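Local coordinates for protein endo-1,4-beta-xylanase (Pseudoalteromonas haloplanktis, PDB 2B4F) that hydrolyses internal beta-1,4 linkages of xylan, acting as a cold-adapted endo-xylanase of glycoside hydrolase family 8, at residues Y122-K127 and K136-P141; L198-Y203 and P252-R257; A305-L310 and A354-G359. The protein carries 1 engineered substitution. All blocks are in the same frame, centred on the assembly; numbering follows the deposited sequence. Where two conformers were deposited one is given.

Interaction 1: residues Y122-K127 and K136-P141; sequences YAWKLK and KVDEGP. With XYP (beta-D-xylopyranose), chain B; XYP (beta-D-xylopyranose), chain C; XYP (beta-D-xylopyranose), chain D.
The sugar-binding cleft of this family 8 xylanase is lined here by Trp124 and Asp138, which meet across an antiparallel strand pairing interrupted by a beta bulge. Trp124 NE1 donates to Asp138 OD2 over 2.9 Å. The acceptor lies in the indole plane, whereas the N-H reaches it from above the carboxylate plane, the two flat groups being turned 72° apart. The same OD2 receives the O2 hydroxyl of the chain C xylose at 3.0 Å, so one oxygen positions both an aromatic surface and a sugar. Rotation of the carboxylate is further restrained by an Asx turn, in which Gly140 N bonds to Asp138 OD1 at 2.9 Å. At its root the tryptophan is tied by Trp124 N to Gly140 O, also 2.9 Å. Its CG sits between the backbone N and carbonyl carbon (chi1 84°), presenting one indole face to the chain B xylose, whose C1 lies over the ring centre, 4.0 Å from Trp124 CE2. The chain D xylose lies nearer the rim of that face, and Lys125 CB backs the opposite one. At the bulge, Lys125 O takes two donors, Val137 N at 2.8 Å and Asp138 N at 3.2 Å. On the other side of the pairing from Asp138, the Leu126 and Lys136 side chains lie side by side, Leu126 CD1 3.8 Å from Lys136 CG. Strand 123-128 lies between strands 74-76 and 134-136 of a five-stranded sheet; Leu126 packs on Phe102 of helix 93-107, while Lys125 and Trp124 touch Arg76 of strand 74-76.

Interaction 2: residues L198-Y203 and P252-R257; sequences LTDPSY and PTFLSR. With XYP (beta-D-xylopyranose), chain D.
Asp200 OD1, beside Phe254 of the facing segment, is gripped by several groups. Ser202 OG donates to Asp200 OD1 at 2.7 Å, coming from above the carboxylate plane, and Ser202 N adds a weak bond; Ser202 OG is also hydrogen-bonded to Arg284 NH2. A water 2.8 Å from Asp200 OD1 also lies 2.7 Å from Thr253 O and accepts from Ser202 N, thereby bridging the two segments. Phe254 O, 3.2 Å from Asp200 OD1, is a second acceptor and is not bonded to it. The carboxylate is carried toward Phe254 by an extended first torsion, CG being opposite the backbone N (chi1 -177°). Its other oxygen comes to the ring edge, with Asp200 OD2 3.6 Å from Phe254 CE1 and the carboxylate and ring planes 76° apart. Asp200 OD2 and Asp281 OD2, oxygens of like-charged groups, lie close together, and Asp281 OD1 bonds to a bound xylose.

Behind this polar cluster the backbones join in a single antiparallel bridge between Thr199 and Ser256. Thr199 N reaches Ser256 O at 2.9 Å, and Ser256 N returns to Thr199 O at 3.0 Å. Two loops of the (alpha/alpha)6 barrel characteristic of family 8 are thus sewn together, one leading into helix 206-215 and the other following helix 219-243. Pro201 is wedged into the junction, its CD against Phe254 O and its CG against Ser256 CB, with His239 of helix 219-243 and Val285 of helix 283-296 also touching it. Beside the bridge, Leu198 CD1 packs on Leu255 CB. Toward the cleft, Asp200 CB lies over the centre of the Tyr203 ring, and Tyr203 OH is 2.8 Å from O3 of the chain D xylose.

Interaction 3: residues A305-L310 and A354-G359; sequences AVNKAL and ASTNAG. With XYP (beta-D-xylopyranose), chain E; XYP (beta-D-xylopyranose), chain F.
Asn307 and Thr356 meet where helix 300-318 packs against the loop that leads, through an ST turn and an N-cap, into helix 358-369. The tight part of the contact is a two-point grip by the Asn307 amide. Thr356 N donates to Asn307 OD1 at 3.2 Å, in the carbonyl plane and on a lone pair, while Asn307 ND2 donates a hydrogen bond to Thr356 OG1 at 2.9 Å, tilted 23° out of the amide plane. Ser355 OG accepts Asn357 N at 3.1 Å, forming the ST turn, and Asn357 OD1 caps Gln360 N. Deeper in, Val306 adds apolar packing against Ala354, doubtful in detail because Val306 was modelled in two conformers.

Outward, the contact opens onto a second glycan-binding pocket, apart from the one in the cleft, and the chain E xylose is held loosely there. Asn357 ND2 makes a weak and doubtful bond to its O5, and Thr356 OG1 shares a hydrogen bond of 3.1 Å with its O1. Further along, a different xylose, that of chain F, is held more closely by the helix backbone: its O2 donates to Lys308 O at 2.7 Å.

In the fold
All three contacts border bound xylose, yet their chemistry follows their place in the fold. Interaction 1 is partly buried and pairs strands beside the cleft; interactions 2 and 3 are buried, interaction 2 with nearly all its touching residues so, joining loops by a short backbone bridge and a buried carboxylate. The nearest atoms of interactions 1 and 2 are about 6 Å apart, and both touch the chain D sugar. Interaction 3 serves a separate sugar site, its centre about 37 Å from that of interaction 1 and on the opposite side of the chain's centre. It relies on side-chain amide and hydroxyl groups rather than strand pairing. Helix 283-296 packs against both interaction 2 and interaction 3.

Interaction 1: residues Y122-K127 and K136-P141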
loop_
_atom_site.group_PDB
_atom_site.type_symbol
_atom_site.label_atom_id
_atom_site.label_comp_id
_atom_site.label_asym_id
_atom_site.label_seq_id
_atom_site.Cartn_x
_atom_site.Cartn_y
_atom_site.Cartn_z
ATOM N N TYR A 122 12.622 4.001 -9.465
ATOM C CA TYR A 122 12.374 5.195 -8.674
ATOM C C TYR A 122 13.121 5.126 -7.339
ATOM O O TYR A 122 12.832 4.266 -6.492
ATOM C CB TYR A 122 10.845 5.431 -8.537
ATOM C CG TYR A 122 10.302 5.984 -9.824
ATOM C CD1 TYR A 122 10.293 5.213 -10.997
ATOM C CD2 TYR A 122 9.901 7.308 -9.917
ATOM C CE1 TYR A 122 9.856 5.745 -12.199
ATOM C CE2 TYR A 122 9.462 7.845 -11.114
ATOM C CZ TYR A 122 9.446 7.074 -12.252
ATOM O OH TYR A 122 9.026 7.659 -13.440
ATOM N N ALA A 123 14.117 6.013 -7.188
ATOM C CA ALA A 123 14.909 6.135 -5.954
ATOM C C ALA A 123 14.003 6.231 -4.725
ATOM O O ALA A 123 13.191 7.156 -4.626
ATOM C CB ALA A 123 15.808 7.343 -6.035
ATOM N N TRP A 124 14.112 5.272 -3.801
ATOM C CA TRP A 124 13.107 5.149 -2.757
ATOM C C TRP A 124 13.169 6.226 -1.704
ATOM O O TRP A 124 12.159 6.482 -1.044
ATOM C CB TRP A 124 13.089 3.777 -2.118
ATOM C CG TRP A 124 14.059 3.528 -1.020
ATOM C CD1 TRP A 124 15.349 3.074 -1.147
ATOM C CD2 TRP A 124 13.818 3.652 0.388
ATOM N NE1 TRP A 124 15.918 2.930 0.097
ATOM C CE2 TRP A 124 15.005 3.275 1.055
ATOM C CE3 TRP A 124 12.715 4.043 1.160
ATOM C CZ2 TRP A 124 15.118 3.272 2.452
ATOM C CZ3 TRP A 124 12.824 4.035 2.530
ATOM C CH2 TRP A 124 14.026 3.660 3.167
ATOM N N LYS A 125 14.354 6.806 -1.514
ATOM C CA LYS A 125 14.561 7.788 -0.459
ATOM C C LYS A 125 15.325 9.004 -0.963
ATOM O O LYS A 125 16.500 8.891 -1.373
ATOM C CB LYS A 125 15.319 7.154 0.714
ATOM C CG LYS A 125 15.453 8.084 1.904
ATOM C CD LYS A 125 16.376 7.552 3.004
ATOM C CE LYS A 125 15.696 6.534 3.912
ATOM N NZ LYS A 125 16.620 6.057 5.048
ATOM N N LEU A 126 14.648 10.153 -0.893
ATOM C CA LEU A 126 15.193 11.470 -1.177
ATOM C C LEU A 126 15.191 12.327 0.084
ATOM O O LEU A 126 14.454 12.079 1.027
ATOM C CB LEU A 126 14.338 12.182 -2.242
ATOM C CG LEU A 126 14.569 11.951 -3.746
ATOM C CD1 LEU A 126 14.800 10.530 -4.127
ATOM C CD2 LEU A 126 13.372 12.505 -4.510
ATOM N N LYS A 127 16.029 13.345 0.085
ATOM C CA LYS A 127 15.996 14.385 1.096
ATOM C C LYS A 127 16.271 15.721 0.436
ATOM O O LYS A 127 16.774 15.782 -0.693
ATOM C CB LYS A 127 17.051 14.141 2.179
ATOM C CG LYS A 127 16.679 13.097 3.184
ATOM C CD LYS A 127 17.773 12.923 4.236
ATOM C CE LYS A 127 17.275 12.069 5.382
ATOM N NZ LYS A 127 18.278 11.891 6.480
ATOM N N LYS A 136 19.057 12.334 -4.069
ATOM C CA LYS A 136 18.743 10.945 -3.802
ATOM C C LYS A 136 19.677 10.427 -2.720
ATOM O O LYS A 136 20.897 10.482 -2.871
ATOM C CB LYS A 136 18.908 10.117 -5.083
ATOM C CG LYS A 136 17.945 10.527 -6.185
ATOM C CD LYS A 136 18.231 9.826 -7.525
ATOM C CE LYS A 136 17.215 10.228 -8.570
ATOM N NZ LYS A 136 17.351 11.673 -8.970
ATOM N N VAL A 137 19.105 9.951 -1.628
ATOM C CA VAL A 137 19.875 9.329 -0.546
ATOM C C VAL A 137 20.192 7.890 -0.919
ATOM O O VAL A 137 21.341 7.448 -0.820
ATOM C CB VAL A 137 19.095 9.385 0.794
ATOM C CG1 VAL A 137 19.880 8.691 1.937
ATOM C CG2 VAL A 137 18.769 10.820 1.162
ATOM N N ASP A 138 19.174 7.161 -1.350
ATOM C CA ASP A 138 19.345 5.808 -1.873
ATOM C C ASP A 138 18.625 5.738 -3.224
ATOM O O ASP A 138 17.405 5.977 -3.318
ATOM C CB ASP A 138 18.788 4.806 -0.863
ATOM C CG ASP A 138 18.994 3.367 -1.263
ATOM O OD1 ASP A 138 19.477 3.049 -2.372
ATOM O OD2 ASP A 138 18.696 2.454 -0.483
ATOM N N GLU A 139 19.397 5.448 -4.269
ATOM C CA GLU A 139 18.873 5.315 -5.628
ATOM C C GLU A 139 18.141 3.988 -5.878
ATOM O O GLU A 139 17.439 3.866 -6.871
ATOM C CB GLU A 139 20.001 5.419 -6.660
ATOM C CG GLU A 139 20.753 6.739 -6.675
ATOM C CD GLU A 139 21.833 6.772 -7.762
ATOM O OE1 GLU A 139 22.488 5.747 -7.968
ATOM O OE2 GLU A 139 22.002 7.813 -8.412
ATOM N N GLY A 140 18.357 3.002 -5.016
ATOM C CA GLY A 140 17.643 1.735 -5.078
ATOM C C GLY A 140 16.130 1.933 -4.963
ATOM O O GLY A 140 15.678 2.888 -4.312
ATOM N N PRO A 141 15.352 1.053 -5.585
ATOM C CA PRO A 141 13.890 1.119 -5.494
ATOM C C PRO A 141 13.286 0.385 -4.296
ATOM O O PRO A 141 13.875 -0.511 -3.702
ATOM C CB PRO A 141 13.445 0.463 -6.805
ATOM C CG PRO A 141 14.475 -0.603 -7.055
ATOM C CD PRO A 141 15.785 -0.050 -6.474
HETATM C C1 XYP B . 13.080 -0.235 1.620
HETATM C C2 XYP B . 13.992 -0.851 2.672
HETATM C C3 XYP B . 15.487 -0.883 2.269
HETATM C C4 XYP B . 15.653 -1.190 0.778
HETATM C C5 XYP B . 14.667 -0.410 -0.085
HETATM O O2 XYP B . 13.816 -0.183 3.916
HETATM O O3 XYP B . 16.228 -1.844 3.030
HETATM O O4 XYP B . 16.908 -0.899 0.436
HETATM O O5 XYP B . 13.362 -0.669 0.353
HETATM C C1 XYP C . 17.660 -1.870 -0.288
HETATM C C2 XYP C . 18.838 -1.163 -0.928
HETATM C C3 XYP C . 19.735 -2.181 -1.652
HETATM C C4 XYP C . 20.115 -3.323 -0.700
HETATM C C5 XYP C . 18.817 -3.902 -0.139
HETATM O O2 XYP C . 18.365 -0.183 -1.834
HETATM O O3 XYP C . 20.848 -1.515 -2.207
HETATM O O4 XYP C . 20.854 -4.366 -1.330
HETATM O O5 XYP C . 18.074 -2.893 0.532
HETATM C C1 XYP D . 8.867 1.105 4.225
HETATM C C2 XYP D . 8.354 0.530 2.923
HETATM C C3 XYP D . 9.446 -0.289 2.228
HETATM C C4 XYP D . 10.834 0.380 2.269
HETATM C C5 XYP D . 11.112 0.991 3.647
HETATM O O2 XYP D . 7.258 -0.350 3.080
HETATM O O3 XYP D . 9.052 -0.598 0.892
HETATM O O4 XYP D . 11.744 -0.648 1.966
HETATM O O5 XYP D . 10.021 1.832 4.007
#

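Interaction 2: residues L198-Y203 and P252-R257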
loop_
_atom_site.group_PDB
_atom_site.type_symbol
_atom_site.label_atom_id
_atom_site.label_comp_id
_atom_site.label_asym_id
_atom_site.label_seq_id
_atom_site.Cartn_x
_atom_site.Cartn_y
_atom_site.Cartn_z
ATOM N N LEU A 198 13.776 -13.411 -2.885
ATOM C CA LEU A 198 13.268 -12.599 -1.803
ATOM C C LEU A 198 12.089 -11.736 -2.220
ATOM O O LEU A 198 12.154 -10.981 -3.178
ATOM C CB LEU A 198 14.387 -11.735 -1.248
ATOM C CG LEU A 198 14.025 -10.972 0.017
ATOM C CD1 LEU A 198 13.703 -11.921 1.158
ATOM C CD2 LEU A 198 15.166 -10.033 0.379
ATOM N N THR A 199 11.015 -11.848 -1.458
ATOM C CA THR A 199 9.883 -10.972 -1.612
ATOM C C THR A 199 9.411 -10.452 -0.259
ATOM O O THR A 199 9.943 -10.823 0.808
ATOM C CB THR A 199 8.788 -11.686 -2.430
ATOM O OG1 THR A 199 7.810 -10.735 -2.870
ATOM C CG2 THR A 199 8.030 -12.714 -1.594
ATOM N N ASP A 200 8.457 -9.538 -0.309
ATOM C CA ASP A 200 7.934 -8.871 0.873
ATOM C C ASP A 200 6.432 -9.029 0.729
ATOM O O ASP A 200 5.852 -8.440 -0.194
ATOM C CB ASP A 200 8.397 -7.416 0.841
ATOM C CG ASP A 200 7.980 -6.596 2.061
ATOM O OD1 ASP A 200 6.817 -6.686 2.541
ATOM O OD2 ASP A 200 8.774 -5.755 2.547
ATOM N N PRO A 201 5.811 -9.871 1.561
ATOM C CA PRO A 201 4.376 -10.146 1.413
ATOM C C PRO A 201 3.506 -8.906 1.264
ATOM O O PRO A 201 2.561 -8.952 0.471
ATOM C CB PRO A 201 4.043 -10.947 2.674
ATOM C CG PRO A 201 5.291 -11.741 2.889
ATOM C CD PRO A 201 6.403 -10.729 2.610
ATOM N N SER A 202 3.843 -7.827 1.960
ATOM C CA SER A 202 3.091 -6.566 1.874
ATOM C C SER A 202 3.113 -5.871 0.502
ATOM O O SER A 202 2.329 -4.951 0.263
ATOM C CB SER A 202 3.551 -5.605 2.966
ATOM O OG SER A 202 4.776 -4.961 2.645
ATOM N N TYR A 203 4.012 -6.296 -0.390
ATOM C CA TYR A 203 4.097 -5.730 -1.727
ATOM C C TYR A 203 3.103 -6.404 -2.676
ATOM O O TYR A 203 2.937 -5.967 -3.810
ATOM C CB TYR A 203 5.506 -5.894 -2.305
ATOM C CG TYR A 203 6.638 -5.157 -1.611
ATOM C CD1 TYR A 203 6.447 -4.420 -0.415
ATOM C CD2 TYR A 203 7.910 -5.185 -2.159
ATOM C CE1 TYR A 203 7.507 -3.763 0.203
ATOM C CE2 TYR A 203 8.962 -4.503 -1.578
ATOM C CZ TYR A 203 8.767 -3.809 -0.391
ATOM O OH TYR A 203 9.837 -3.170 0.183
ATOM N N PRO A 252 1.253 -12.592 9.263
ATOM C CA PRO A 252 2.220 -12.619 8.164
ATOM C C PRO A 252 3.487 -11.828 8.555
ATOM O O PRO A 252 3.462 -11.097 9.554
ATOM C CB PRO A 252 1.462 -11.936 7.011
ATOM C CG PRO A 252 0.514 -11.016 7.666
ATOM C CD PRO A 252 0.136 -11.677 8.983
ATOM N N THR A 253 4.562 -11.978 7.788
ATOM C CA THR A 253 5.836 -11.401 8.155
ATOM C C THR A 253 6.385 -10.407 7.141
ATOM O O THR A 253 5.895 -10.286 6.034
ATOM C CB THR A 253 6.874 -12.514 8.441
ATOM O OG1 THR A 253 7.267 -13.168 7.220
ATOM C CG2 THR A 253 6.251 -13.598 9.299
ATOM N N PHE A 254 7.399 -9.683 7.584
ATOM C CA PHE A 254 8.131 -8.673 6.814
ATOM C C PHE A 254 8.671 -9.246 5.502
ATOM O O PHE A 254 8.383 -8.720 4.414
ATOM C CB PHE A 254 9.240 -8.136 7.737
ATOM C CG PHE A 254 10.301 -7.325 7.062
ATOM C CD1 PHE A 254 10.034 -6.526 5.963
ATOM C CD2 PHE A 254 11.601 -7.341 7.568
ATOM C CE1 PHE A 254 11.057 -5.774 5.354
ATOM C CE2 PHE A 254 12.613 -6.597 6.964
ATOM C CZ PHE A 254 12.332 -5.816 5.850
ATOM N N LEU A 255 9.422 -10.340 5.590
ATOM C CA LEU A 255 10.031 -10.946 4.402
ATOM C C LEU A 255 9.674 -12.418 4.241
ATOM O O LEU A 255 9.414 -13.133 5.206
ATOM C CB LEU A 255 11.560 -10.800 4.449
ATOM C CG LEU A 255 12.114 -9.377 4.456
ATOM C CD1 LEU A 255 13.641 -9.328 4.649
ATOM C CD2 LEU A 255 11.751 -8.631 3.178
ATOM N N SER A 256 9.700 -12.862 2.995
ATOM C CA SER A 256 9.369 -14.222 2.629
ATOM C C SER A 256 10.236 -14.678 1.457
ATOM O O SER A 256 10.631 -13.872 0.629
ATOM C CB SER A 256 7.903 -14.256 2.212
ATOM O OG SER A 256 7.566 -15.483 1.640
ATOM N N ARG A 257 10.529 -15.969 1.383
ATOM C CA ARG A 257 11.106 -16.555 0.178
ATOM C C ARG A 257 9.990 -16.704 -0.846
ATOM O O ARG A 257 8.817 -16.487 -0.534
ATOM C CB ARG A 257 11.760 -17.914 0.499
ATOM C CG ARG A 257 12.899 -17.808 1.541
ATOM C CD ARG A 257 13.954 -16.816 1.140
ATOM N NE ARG A 257 15.198 -16.891 1.907
ATOM C CZ ARG A 257 16.262 -16.151 1.654
ATOM N NH1 ARG A 257 16.255 -15.273 0.672
ATOM N NH2 ARG A 257 17.350 -16.283 2.391
HETATM C C1 XYP D . 8.867 1.105 4.225
HETATM C C2 XYP D . 8.354 0.530 2.923
HETATM C C3 XYP D . 9.446 -0.289 2.228
HETATM C C4 XYP D . 10.834 0.380 2.269
HETATM C C5 XYP D . 11.112 0.991 3.647
HETATM O O2 XYP D . 7.258 -0.350 3.080
HETATM O O3 XYP D . 9.052 -0.598 0.892
HETATM O O4 XYP D . 11.744 -0.648 1.966
HETATM O O5 XYP D . 10.021 1.832 4.007
HETATM O O HOH W 1 5.404 -8.067 4.572
#

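Interaction 3: residues A305-L310 and A354-G359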
loop_
_atom_site.group_PDB
_atom_site.type_symbol
_atom_site.label_atom_id
_atom_site.label_comp_id
_atom_site.label_asym_id
_atom_site.label_seq_id
_atom_site.Cartn_x
_atom_site.Cartn_y
_atom_site.Cartn_z
ATOM N N ALA A 305 -7.171 -16.241 6.178
ATOM C CA ALA A 305 -6.046 -15.366 6.477
ATOM C C ALA A 305 -6.453 -14.253 7.424
ATOM O O ALA A 305 -5.819 -14.042 8.435
ATOM C CB ALA A 305 -5.472 -14.777 5.194
ATOM N N VAL A 306 -7.508 -13.530 7.091
ATOM C CA VAL A 306 -7.894 -12.386 7.911
ATOM C C VAL A 306 -8.530 -12.838 9.226
ATOM O O VAL A 306 -8.208 -12.290 10.274
ATOM C CB VAL A 306 -8.771 -11.351 7.144
ATOM C CG1 VAL A 306 -8.078 -10.940 5.848
ATOM C CG2 VAL A 306 -10.165 -11.871 6.868
ATOM N N ASN A 307 -9.400 -13.844 9.180
ATOM C CA ASN A 307 -10.080 -14.309 10.407
ATOM C C ASN A 307 -9.061 -14.734 11.461
ATOM O O ASN A 307 -9.180 -14.391 12.628
ATOM C CB ASN A 307 -11.064 -15.458 10.113
ATOM C CG ASN A 307 -12.323 -15.006 9.395
ATOM O OD1 ASN A 307 -12.721 -13.850 9.465
ATOM N ND2 ASN A 307 -12.990 -15.949 8.722
ATOM N N LYS A 308 -8.040 -15.468 11.042
ATOM C CA LYS A 308 -7.026 -15.934 11.966
ATOM C C LYS A 308 -6.091 -14.826 12.414
ATOM O O LYS A 308 -5.666 -14.821 13.553
ATOM C CB LYS A 308 -6.226 -17.096 11.367
ATOM C CG LYS A 308 -7.085 -18.365 11.195
ATOM C CD LYS A 308 -6.571 -19.326 10.123
ATOM C CE LYS A 308 -5.229 -19.965 10.415
ATOM N NZ LYS A 308 -5.095 -20.614 11.770
ATOM N N ALA A 309 -5.740 -13.903 11.523
ATOM C CA ALA A 309 -4.816 -12.837 11.922
ATOM C C ALA A 309 -5.498 -11.851 12.885
ATOM O O ALA A 309 -4.947 -11.520 13.904
ATOM C CB ALA A 309 -4.275 -12.110 10.701
ATOM N N LEU A 310 -6.691 -11.384 12.537
ATOM C CA LEU A 310 -7.457 -10.499 13.423
ATOM C C LEU A 310 -7.748 -11.213 14.737
ATOM O O LEU A 310 -7.723 -10.599 15.802
ATOM C CB LEU A 310 -8.769 -10.069 12.766
ATOM C CG LEU A 310 -8.616 -9.176 11.540
ATOM C CD1 LEU A 310 -9.980 -8.913 10.928
ATOM C CD2 LEU A 310 -7.910 -7.880 11.870
ATOM N N ALA A 354 -12.646 -9.071 3.899
ATOM C CA ALA A 354 -12.521 -10.516 3.739
ATOM C C ALA A 354 -12.945 -11.293 5.002
ATOM O O ALA A 354 -12.894 -12.524 5.009
ATOM C CB ALA A 354 -11.088 -10.869 3.364
ATOM N N SER A 355 -13.335 -10.591 6.069
ATOM C CA SER A 355 -13.749 -11.233 7.321
ATOM C C SER A 355 -15.186 -11.763 7.257
ATOM O O SER A 355 -16.058 -11.164 6.612
ATOM C CB SER A 355 -13.648 -10.262 8.492
ATOM O OG SER A 355 -14.174 -10.834 9.691
ATOM N N THR A 356 -15.411 -12.899 7.924
ATOM C CA THR A 356 -16.757 -13.482 8.052
ATOM C C THR A 356 -17.243 -13.439 9.494
ATOM O O THR A 356 -18.182 -14.158 9.859
ATOM C CB THR A 356 -16.796 -14.939 7.524
ATOM O OG1 THR A 356 -15.885 -15.764 8.260
ATOM C CG2 THR A 356 -16.303 -15.013 6.098
ATOM N N ASN A 357 -16.606 -12.607 10.313
ATOM C CA ASN A 357 -16.933 -12.514 11.717
ATOM C C ASN A 357 -17.418 -11.133 12.122
ATOM O O ASN A 357 -16.625 -10.204 12.252
ATOM C CB ASN A 357 -15.739 -12.909 12.577
ATOM C CG ASN A 357 -16.147 -13.212 14.006
ATOM O OD1 ASN A 357 -16.446 -12.304 14.786
ATOM N ND2 ASN A 357 -16.207 -14.499 14.347
ATOM N N ALA A 358 -18.722 -11.023 12.367
ATOM C CA ALA A 358 -19.353 -9.763 12.734
ATOM C C ALA A 358 -18.775 -9.158 14.014
ATOM O O ALA A 358 -18.650 -7.941 14.117
ATOM C CB ALA A 358 -20.886 -9.945 12.836
ATOM N N GLY A 359 -18.396 -10.013 14.967
ATOM C CA GLY A 359 -17.701 -9.590 16.173
ATOM C C GLY A 359 -16.343 -8.933 15.929
ATOM O O GLY A 359 -15.985 -7.969 16.613
HETATM O O1 XYP E . -17.454 -17.495 10.316
HETATM C C1 XYP E . -16.440 -17.713 11.284
HETATM C C2 XYP E . -15.336 -18.558 10.710
HETATM C C3 XYP E . -14.348 -18.881 11.828
HETATM C C4 XYP E . -13.874 -17.620 12.567
HETATM C C5 XYP E . -15.000 -16.603 12.730
HETATM O O2 XYP E . -15.844 -19.742 10.131
HETATM O O3 XYP E . -13.251 -19.552 11.254
HETATM O O4 XYP E . -13.442 -17.945 13.880
HETATM O O5 XYP E . -15.889 -16.524 11.631
HETATM C C1 XYP F . -7.644 -17.398 16.859
HETATM C C2 XYP F . -6.235 -16.877 16.616
HETATM C C3 XYP F . -5.223 -17.670 17.425
HETATM C C4 XYP F . -5.647 -17.728 18.901
HETATM C C5 XYP F . -7.127 -18.093 19.033
HETATM O O2 XYP F . -5.937 -16.943 15.239
HETATM O O3 XYP F . -3.934 -17.103 17.301
HETATM O O4 XYP F . -4.892 -18.580 19.608
HETATM O O5 XYP F . -7.975 -17.359 18.174
#